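Local coordinates for protein phosphatidylserine synthase (Haemophilus influenzae, PDB 3HSI) that belongs to the phospholipase D superfamily of enzymes and assembles as a pair of identical subunits, at residues V275-L287 / T378-D390. Numbering follows the deposited sequence.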
ATOM      1  N   VAL C 275      28.251  -7.838  -3.905  1.00 18.76           N
ATOM      2  CA  VAL C 275      27.676  -8.343  -5.147  1.00 18.75           C
ATOM      3  C   VAL C 275      26.183  -8.487  -4.950  1.00 19.10           C
ATOM      4  O   VAL C 275      25.746  -8.971  -3.929  1.00 20.37           O
ATOM      5  CB  VAL C 275      28.287  -9.731  -5.549  1.00 18.27           C
ATOM      6  CG1 VAL C 275      27.706 -10.221  -6.884  1.00 15.87           C
ATOM      7  CG2 VAL C 275      29.833  -9.619  -5.645  1.00 17.65           C
ATOM      8  N   ILE C 276      25.402  -8.103  -5.943  1.00 19.80           N
ATOM      9  CA  ILE C 276      23.952  -8.180  -5.851  1.00 20.46           C
ATOM     10  C   ILE C 276      23.420  -8.771  -7.140  1.00 20.79           C
ATOM     11  O   ILE C 276      23.879  -8.415  -8.236  1.00 20.87           O
ATOM     12  CB  ILE C 276      23.353  -6.761  -5.733  1.00 20.63           C
ATOM     13  CG1 ILE C 276      23.855  -6.044  -4.478  1.00 20.37           C
ATOM     14  CG2 ILE C 276      21.818  -6.811  -5.772  1.00 21.26           C
ATOM     15  CD1 ILE C 276      23.557  -4.493  -4.516  1.00 19.52           C
ATOM     16  N   CYS C 277      22.495  -9.715  -7.010  1.00 22.06           N
ATOM     17  CA  CYS C 277      21.679 -10.182  -8.133  1.00 22.64           C
ATOM     18  C   CYS C 277      20.265  -9.737  -7.869  1.00 22.94           C
ATOM     19  O   CYS C 277      19.758  -9.895  -6.758  1.00 22.69           O
ATOM     20  CB  CYS C 277      21.712 -11.698  -8.224  1.00 22.76           C
ATOM     21  SG  CYS C 277      23.131 -12.293  -9.158  1.00 27.15           S
ATOM     22  N   THR C 278      19.623  -9.177  -8.881  1.00 23.25           N
ATOM     23  CA  THR C 278      18.221  -8.836  -8.778  1.00 24.04           C
ATOM     24  C   THR C 278      17.654  -9.031 -10.186  1.00 25.29           C
ATOM     25  O   THR C 278      18.364  -8.754 -11.186  1.00 24.28           O
ATOM     26  CB  THR C 278      18.032  -7.345  -8.245  1.00 23.97           C
ATOM     27  OG1 THR C 278      16.642  -7.043  -8.128  1.00 25.60           O
ATOM     28  CG2 THR C 278      18.624  -6.334  -9.171  1.00 24.39           C
ATOM     29  N   PRO C 279      16.387  -9.501 -10.291  1.00 26.39           N
ATOM     30  CA  PRO C 279      15.755  -9.652 -11.613  1.00 27.62           C
ATOM     31  C   PRO C 279      15.596  -8.330 -12.365  1.00 29.11           C
ATOM     32  O   PRO C 279      16.037  -8.222 -13.522  1.00 30.83           O
ATOM     33  CB  PRO C 279      14.384 -10.227 -11.284  1.00 27.75           C
ATOM     34  CG  PRO C 279      14.501 -10.705  -9.856  1.00 27.72           C
ATOM     35  CD  PRO C 279      15.464  -9.839  -9.196  1.00 25.73           C
ATOM     36  N   TYR C 280      15.002  -7.342 -11.702  1.00 29.98           N
ATOM     37  CA  TYR C 280      14.747  -6.000 -12.276  1.00 31.46           C
ATOM     38  C   TYR C 280      15.587  -5.010 -11.505  1.00 29.99           C
ATOM     39  O   TYR C 280      15.700  -5.126 -10.297  1.00 30.70           O
ATOM     40  CB  TYR C 280      13.251  -5.588 -12.131  1.00 31.60           C
ATOM     41  CG  TYR C 280      12.303  -6.777 -12.177  1.00 37.21           C
ATOM     42  CD1 TYR C 280      12.030  -7.420 -13.383  1.00 41.77           C
ATOM     43  CD2 TYR C 280      11.748  -7.306 -11.008  1.00 41.52           C
ATOM     44  CE1 TYR C 280      11.203  -8.547 -13.446  1.00 44.67           C
ATOM     45  CE2 TYR C 280      10.912  -8.439 -11.050  1.00 45.92           C
ATOM     46  CZ  TYR C 280      10.637  -9.050 -12.287  1.00 48.12           C
ATOM     47  OH  TYR C 280       9.817 -10.168 -12.369  1.00 52.03           O
ATOM     48  N   PHE C 281      16.137  -4.013 -12.182  1.00 28.60           N
ATOM     49  CA  PHE C 281      16.753  -2.910 -11.489  1.00 27.09           C
ATOM     50  C   PHE C 281      15.702  -1.998 -10.857  1.00 25.70           C
ATOM     51  O   PHE C 281      15.249  -1.037 -11.481  1.00 24.04           O
ATOM     52  CB  PHE C 281      17.637  -2.098 -12.429  1.00 27.25           C
ATOM     53  CG  PHE C 281      18.458  -1.099 -11.726  1.00 27.78           C
ATOM     54  CD1 PHE C 281      19.628  -1.491 -11.065  1.00 29.53           C
ATOM     55  CD2 PHE C 281      18.062   0.228 -11.682  1.00 29.38           C
ATOM     56  CE1 PHE C 281      20.408  -0.578 -10.414  1.00 29.17           C
ATOM     57  CE2 PHE C 281      18.834   1.165 -11.013  1.00 29.98           C
ATOM     58  CZ  PHE C 281      20.007   0.760 -10.378  1.00 30.89           C
ATOM     59  N   ASN C 282      15.345  -2.278  -9.608  1.00 24.92           N
ATOM     60  CA  ASN C 282      14.289  -1.473  -8.930  1.00 24.73           C
ATOM     61  C   ASN C 282      14.458  -1.509  -7.418  1.00 23.41           C
ATOM     62  O   ASN C 282      13.573  -1.996  -6.732  1.00 22.05           O
ATOM     63  CB  ASN C 282      12.870  -1.966  -9.330  1.00 24.12           C
ATOM     64  CG  ASN C 282      11.748  -1.062  -8.793  1.00 25.81           C
ATOM     65  OD1 ASN C 282      11.886   0.158  -8.755  1.00 24.32           O
ATOM     66  ND2 ASN C 282      10.630  -1.669  -8.377  1.00 23.19           N
ATOM     67  N   PHE C 283      15.589  -0.984  -6.915  1.00 23.16           N
ATOM     68  CA  PHE C 283      15.901  -1.039  -5.478  1.00 22.94           C
ATOM     69  C   PHE C 283      15.008  -0.102  -4.680  1.00 23.07           C
ATOM     70  O   PHE C 283      14.645   0.973  -5.162  1.00 23.41           O
ATOM     71  CB  PHE C 283      17.379  -0.720  -5.183  1.00 22.61           C
ATOM     72  CG  PHE C 283      18.331  -1.735  -5.724  1.00 22.52           C
ATOM     73  CD1 PHE C 283      18.327  -3.031  -5.241  1.00 22.79           C
ATOM     74  CD2 PHE C 283      19.251  -1.393  -6.701  1.00 22.26           C
ATOM     75  CE1 PHE C 283      19.206  -4.013  -5.782  1.00 22.93           C
ATOM     76  CE2 PHE C 283      20.132  -2.340  -7.219  1.00 21.67           C
ATOM     77  CZ  PHE C 283      20.100  -3.662  -6.768  1.00 23.09           C
ATOM     78  N   PRO C 284      14.652  -0.519  -3.461  1.00 22.51           N
ATOM     79  CA  PRO C 284      14.085   0.401  -2.507  1.00 22.27           C
ATOM     80  C   PRO C 284      15.044   1.572  -2.355  1.00 22.35           C
ATOM     81  O   PRO C 284      16.255   1.380  -2.478  1.00 21.10           O
ATOM     82  CB  PRO C 284      14.037  -0.407  -1.199  1.00 21.59           C
ATOM     83  CG  PRO C 284      14.351  -1.797  -1.555  1.00 22.91           C
ATOM     84  CD  PRO C 284      15.050  -1.805  -2.855  1.00 22.40           C
ATOM     85  N   ARG C 285      14.511   2.781  -2.123  1.00 22.80           N
ATOM     86  CA  ARG C 285      15.337   3.972  -1.901  1.00 23.27           C
ATOM     87  C   ARG C 285      16.379   3.759  -0.832  1.00 23.67           C
ATOM     88  O   ARG C 285      17.500   4.222  -0.983  1.00 25.17           O
ATOM     89  CB  ARG C 285      14.474   5.244  -1.554  1.00 23.16           C
ATOM     90  N   THR C 286      16.026   3.067   0.250  1.00 24.04           N
ATOM     91  CA  THR C 286      16.987   2.817   1.330  1.00 24.39           C
ATOM     92  C   THR C 286      18.213   2.046   0.809  1.00 24.14           C
ATOM     93  O   THR C 286      19.304   2.284   1.273  1.00 24.37           O
ATOM     94  CB  THR C 286      16.360   2.066   2.572  1.00 25.54           C
ATOM     95  OG1 THR C 286      17.362   1.899   3.595  1.00 26.55           O
ATOM     96  CG2 THR C 286      15.817   0.654   2.196  1.00 23.79           C
ATOM     97  N   LEU C 287      18.028   1.139  -0.148  1.00 22.99           N
ATOM     98  CA  LEU C 287      19.150   0.350  -0.647  1.00 22.53           C
ATOM     99  C   LEU C 287      19.948   1.151  -1.664  1.00 23.48           C
ATOM    100  O   LEU C 287      21.176   0.988  -1.784  1.00 23.45           O
ATOM    101  CB  LEU C 287      18.678  -0.989  -1.239  1.00 21.18           C
ATOM    102  CG  LEU C 287      18.270  -2.067  -0.220  1.00 20.09           C
ATOM    103  CD1 LEU C 287      18.257  -3.431  -0.878  1.00 19.88           C
ATOM    104  CD2 LEU C 287      19.161  -2.109   1.032  1.00 17.38           C
ATOM    105  N   THR C 378      17.935 -15.783  -0.826  1.00 21.61           N
ATOM    106  CA  THR C 378      16.685 -15.184  -0.534  1.00 22.54           C
ATOM    107  C   THR C 378      15.788 -15.218  -1.739  1.00 23.56           C
ATOM    108  O   THR C 378      16.268 -15.245  -2.882  1.00 24.34           O
ATOM    109  CB  THR C 378      16.882 -13.755   0.008  1.00 22.52           C
ATOM    110  OG1 THR C 378      15.655 -13.282   0.542  1.00 22.92           O
ATOM    111  CG2 THR C 378      17.411 -12.765  -1.061  1.00 22.81           C
ATOM    112  N   GLY C 379      14.486 -15.244  -1.492  1.00 23.27           N
ATOM    113  CA  GLY C 379      13.536 -15.026  -2.554  1.00 23.60           C
ATOM    114  C   GLY C 379      13.228 -13.548  -2.705  1.00 24.12           C
ATOM    115  O   GLY C 379      12.426 -13.176  -3.552  1.00 24.61           O
ATOM    116  N   ASN C 380      13.895 -12.706  -1.919  1.00 24.29           N
ATOM    117  CA  ASN C 380      13.622 -11.248  -1.912  1.00 24.61           C
ATOM    118  C   ASN C 380      14.137 -10.573  -3.212  1.00 25.20           C
ATOM    119  O   ASN C 380      15.313 -10.647  -3.546  1.00 24.12           O
ATOM    120  CB  ASN C 380      14.212 -10.632  -0.628  1.00 23.93           C
ATOM    121  CG  ASN C 380      13.822  -9.176  -0.421  1.00 23.87           C
ATOM    122  OD1 ASN C 380      13.868  -8.355  -1.337  1.00 22.08           O
ATOM    123  ND2 ASN C 380      13.457  -8.852   0.799  1.00 22.41           N
ATOM    124  N   ASN C 381      13.226  -9.938  -3.951  1.00 26.56           N
ATOM    125  CA  ASN C 381      13.552  -9.265  -5.215  1.00 26.45           C
ATOM    126  C   ASN C 381      14.254  -7.938  -4.991  1.00 26.58           C
ATOM    127  O   ASN C 381      14.587  -7.243  -5.959  1.00 27.60           O
ATOM    128  CB  ASN C 381      12.279  -8.999  -6.042  1.00 27.25           C
ATOM    129  CG  ASN C 381      11.681 -10.253  -6.632  1.00 28.78           C
ATOM    130  OD1 ASN C 381      12.394 -11.137  -7.081  1.00 34.20           O
ATOM    131  ND2 ASN C 381      10.361 -10.330  -6.651  1.00 29.38           N
ATOM    132  N   LEU C 382      14.497  -7.557  -3.742  1.00 25.27           N
ATOM    133  CA  LEU C 382      15.188  -6.284  -3.506  1.00 25.13           C
ATOM    134  C   LEU C 382      14.473  -5.113  -4.186  1.00 24.99           C
ATOM    135  O   LEU C 382      15.096  -4.266  -4.863  1.00 25.66           O
ATOM    136  CB  LEU C 382      16.647  -6.378  -3.965  1.00 24.57           C
ATOM    137  CG  LEU C 382      17.436  -7.435  -3.172  1.00 24.95           C
ATOM    138  CD1 LEU C 382      18.814  -7.727  -3.809  1.00 21.58           C
ATOM    139  CD2 LEU C 382      17.580  -6.963  -1.729  1.00 26.72           C
ATOM    140  N   ASN C 383      13.153  -5.068  -4.000  1.00 24.77           N
ATOM    141  CA  ASN C 383      12.318  -3.983  -4.539  1.00 24.30           C
ATOM    142  C   ASN C 383      11.386  -3.401  -3.466  1.00 23.87           C
ATOM    143  O   ASN C 383      11.216  -4.013  -2.424  1.00 24.18           O
ATOM    144  CB  ASN C 383      11.548  -4.481  -5.778  1.00 24.15           C
ATOM    145  CG  ASN C 383      10.578  -5.621  -5.482  1.00 26.86           C
ATOM    146  OD1 ASN C 383      10.445  -6.123  -4.352  1.00 31.77           O
ATOM    147  ND2 ASN C 383       9.886  -6.039  -6.513  1.00 29.42           N
ATOM    148  N   PRO C 384      10.766  -2.224  -3.709  1.00 23.49           N
ATOM    149  CA  PRO C 384       9.846  -1.700  -2.690  1.00 23.38           C
ATOM    150  C   PRO C 384       8.680  -2.620  -2.251  1.00 24.06           C
ATOM    151  O   PRO C 384       8.286  -2.526  -1.090  1.00 23.05           O
ATOM    152  CB  PRO C 384       9.290  -0.432  -3.339  1.00 23.25           C
ATOM    153  CG  PRO C 384      10.465  -0.012  -4.281  1.00 23.04           C
ATOM    154  CD  PRO C 384      10.886  -1.307  -4.856  1.00 22.40           C
ATOM    155  N   ARG C 385       8.132  -3.455  -3.144  1.00 24.42           N
ATOM    156  CA  ARG C 385       7.109  -4.488  -2.780  1.00 25.76           C
ATOM    157  C   ARG C 385       7.601  -5.381  -1.650  1.00 25.62           C
ATOM    158  O   ARG C 385       6.881  -5.651  -0.677  1.00 25.48           O
ATOM    159  CB  ARG C 385       6.863  -5.475  -3.942  1.00 25.74           C
ATOM    160  CG  ARG C 385       5.901  -5.054  -5.004  1.00 28.54           C
ATOM    161  CD  ARG C 385       5.355  -6.298  -5.706  1.00 27.80           C
ATOM    162  NE  ARG C 385       4.387  -6.994  -4.852  1.00 27.01           N
ATOM    163  CZ  ARG C 385       3.130  -6.607  -4.674  1.00 28.40           C
ATOM    164  NH1 ARG C 385       2.679  -5.517  -5.283  1.00 28.23           N
ATOM    165  NH2 ARG C 385       2.319  -7.292  -3.871  1.00 28.29           N
ATOM    166  N   ALA C 386       8.814  -5.907  -1.843  1.00 26.51           N
ATOM    167  CA  ALA C 386       9.485  -6.745  -0.842  1.00 26.87           C
ATOM    168  C   ALA C 386       9.667  -5.988   0.484  1.00 27.20           C
ATOM    169  O   ALA C 386       9.565  -6.572   1.559  1.00 27.58           O
ATOM    170  CB  ALA C 386      10.811  -7.239  -1.377  1.00 26.99           C
ATOM    171  N   TRP C 387       9.874  -4.680   0.422  1.00 27.23           N
ATOM    172  CA  TRP C 387      10.066  -3.908   1.660  1.00 27.38           C
ATOM    173  C   TRP C 387       8.795  -3.560   2.432  1.00 27.97           C
ATOM    174  O   TRP C 387       8.851  -3.020   3.555  1.00 28.95           O
ATOM    175  CB  TRP C 387      10.865  -2.625   1.381  1.00 26.77           C
ATOM    176  CG  TRP C 387      12.266  -2.710   1.920  1.00 26.70           C
ATOM    177  CD1 TRP C 387      12.815  -1.944   2.916  1.00 24.25           C
ATOM    178  CD2 TRP C 387      13.287  -3.632   1.510  1.00 23.77           C
ATOM    179  NE1 TRP C 387      14.116  -2.336   3.148  1.00 25.13           N
ATOM    180  CE2 TRP C 387      14.425  -3.372   2.299  1.00 24.89           C
ATOM    181  CE3 TRP C 387      13.337  -4.674   0.569  1.00 25.24           C
ATOM    182  CZ2 TRP C 387      15.612  -4.111   2.166  1.00 25.05           C
ATOM    183  CZ3 TRP C 387      14.508  -5.411   0.444  1.00 23.90           C
ATOM    184  CH2 TRP C 387      15.628  -5.119   1.226  1.00 23.99           C
ATOM    185  N   ARG C 388       7.635  -3.840   1.860  1.00 27.17           N
ATOM    186  CA  ARG C 388       6.445  -3.342   2.498  1.00 26.18           C
ATOM    187  C   ARG C 388       5.297  -4.300   2.388  1.00 24.67           C
ATOM    188  O   ARG C 388       4.527  -4.449   3.333  1.00 24.25           O
ATOM    189  CB  ARG C 388       6.077  -1.987   1.866  1.00 26.89           C
ATOM    190  CG  ARG C 388       4.964  -1.270   2.517  1.00 29.27           C
ATOM    191  CD  ARG C 388       4.573  -0.036   1.675  1.00 37.99           C
ATOM    192  NE  ARG C 388       5.460   1.124   1.839  1.00 42.66           N
ATOM    193  CZ  ARG C 388       6.549   1.379   1.104  1.00 47.84           C
ATOM    194  NH1 ARG C 388       6.949   0.543   0.144  1.00 50.92           N
ATOM    195  NH2 ARG C 388       7.267   2.476   1.336  1.00 48.97           N
ATOM    196  N   LEU C 389       5.160  -4.930   1.229  1.00 23.44           N
ATOM    197  CA  LEU C 389       3.949  -5.691   0.944  1.00 22.64           C
ATOM    198  C   LEU C 389       4.097  -7.212   1.101  1.00 22.01           C
ATOM    199  O   LEU C 389       3.218  -7.850   1.677  1.00 21.41           O
ATOM    200  CB  LEU C 389       3.403  -5.345  -0.441  1.00 22.45           C
ATOM    201  CG  LEU C 389       3.221  -3.845  -0.725  1.00 22.35           C
ATOM    202  CD1 LEU C 389       2.880  -3.594  -2.190  1.00 22.37           C
ATOM    203  CD2 LEU C 389       2.150  -3.254   0.197  1.00 21.35           C
ATOM    204  N   ASP C 390       5.195  -7.788   0.622  1.00 21.94           N
ATOM    205  CA  ASP C 390       5.245  -9.275   0.466  1.00 21.75           C
ATOM    206  C   ASP C 390       5.856 -10.033   1.645  1.00 21.74           C
ATOM    207  O   ASP C 390       6.611  -9.466   2.441  1.00 20.99           O
ATOM    208  CB  ASP C 390       5.951  -9.676  -0.830  1.00 22.04           C
ATOM    209  CG  ASP C 390       5.302  -9.076  -2.088  1.00 22.82           C
ATOM    210  OD1 ASP C 390       4.092  -8.788  -2.101  1.00 26.69           O
ATOM    211  OD2 ASP C 390       6.005  -8.912  -3.101  1.00 26.68           O
TER
HETATM  212  O   HOH W   1      15.811  -4.488  -7.524  1.00 30.14           O
HETATM  213  O   HOH W   2      13.585  -6.180  -8.464  1.00 41.51           O
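Pro284 lies over one face of the Trp387 indole, its CG 3.9 Å from the centroid of the six-membered ring and 21° off the normal, a CH-pi contact. Thr286 CG2 and Leu287 CD1 approach the same indole obliquely, while NE1 is hydrogen-bonded to Glu264. The Phe283 ring runs alongside Leu382, CE1 lying 3.9 Å from Leu382 CB, and Leu382 O meets that ring at a slant. The two methyls of Leu382 part: CD1 reaches Ile276 CG2 at 3.7 Å, and CD2 meets Leu287 CD1. The backbones add a reciprocal pair of CA-H...O contacts, a straight one from Phe283 CA to Leu382 O (168° at the hydrogen) and a more bent one from Asn383 CA to Asn282 O. Thr278 OG1 lies 3.0 Å from Asn381 O, a hydrogen bond not settled because its proton has another acceptor within reach. Water 1 donates to Thr278 OG1, accepts from Asn282 N and lies 2.8 Å from Leu382 O, one of several acceptors competing for its protons; water 2 sits between Tyr280 O and Asn381 O, its protons not assigned for certain. Beside them Pro279 CG packs 3.5 Å from Asn381 OD1, which takes a hydrogen bond from Lys366. The contact thus joins the end of strand 273-277, the loop after it and the first turn of helix 285-296 to the loop between strands 374-378 and 391-398 in the PLD-like domain, and its chemistry implies a division of labour: proline, leucine and aromatic groups supply an apolar seam, while two waters link backbone groups and the Thr278 hydroxyl beside it.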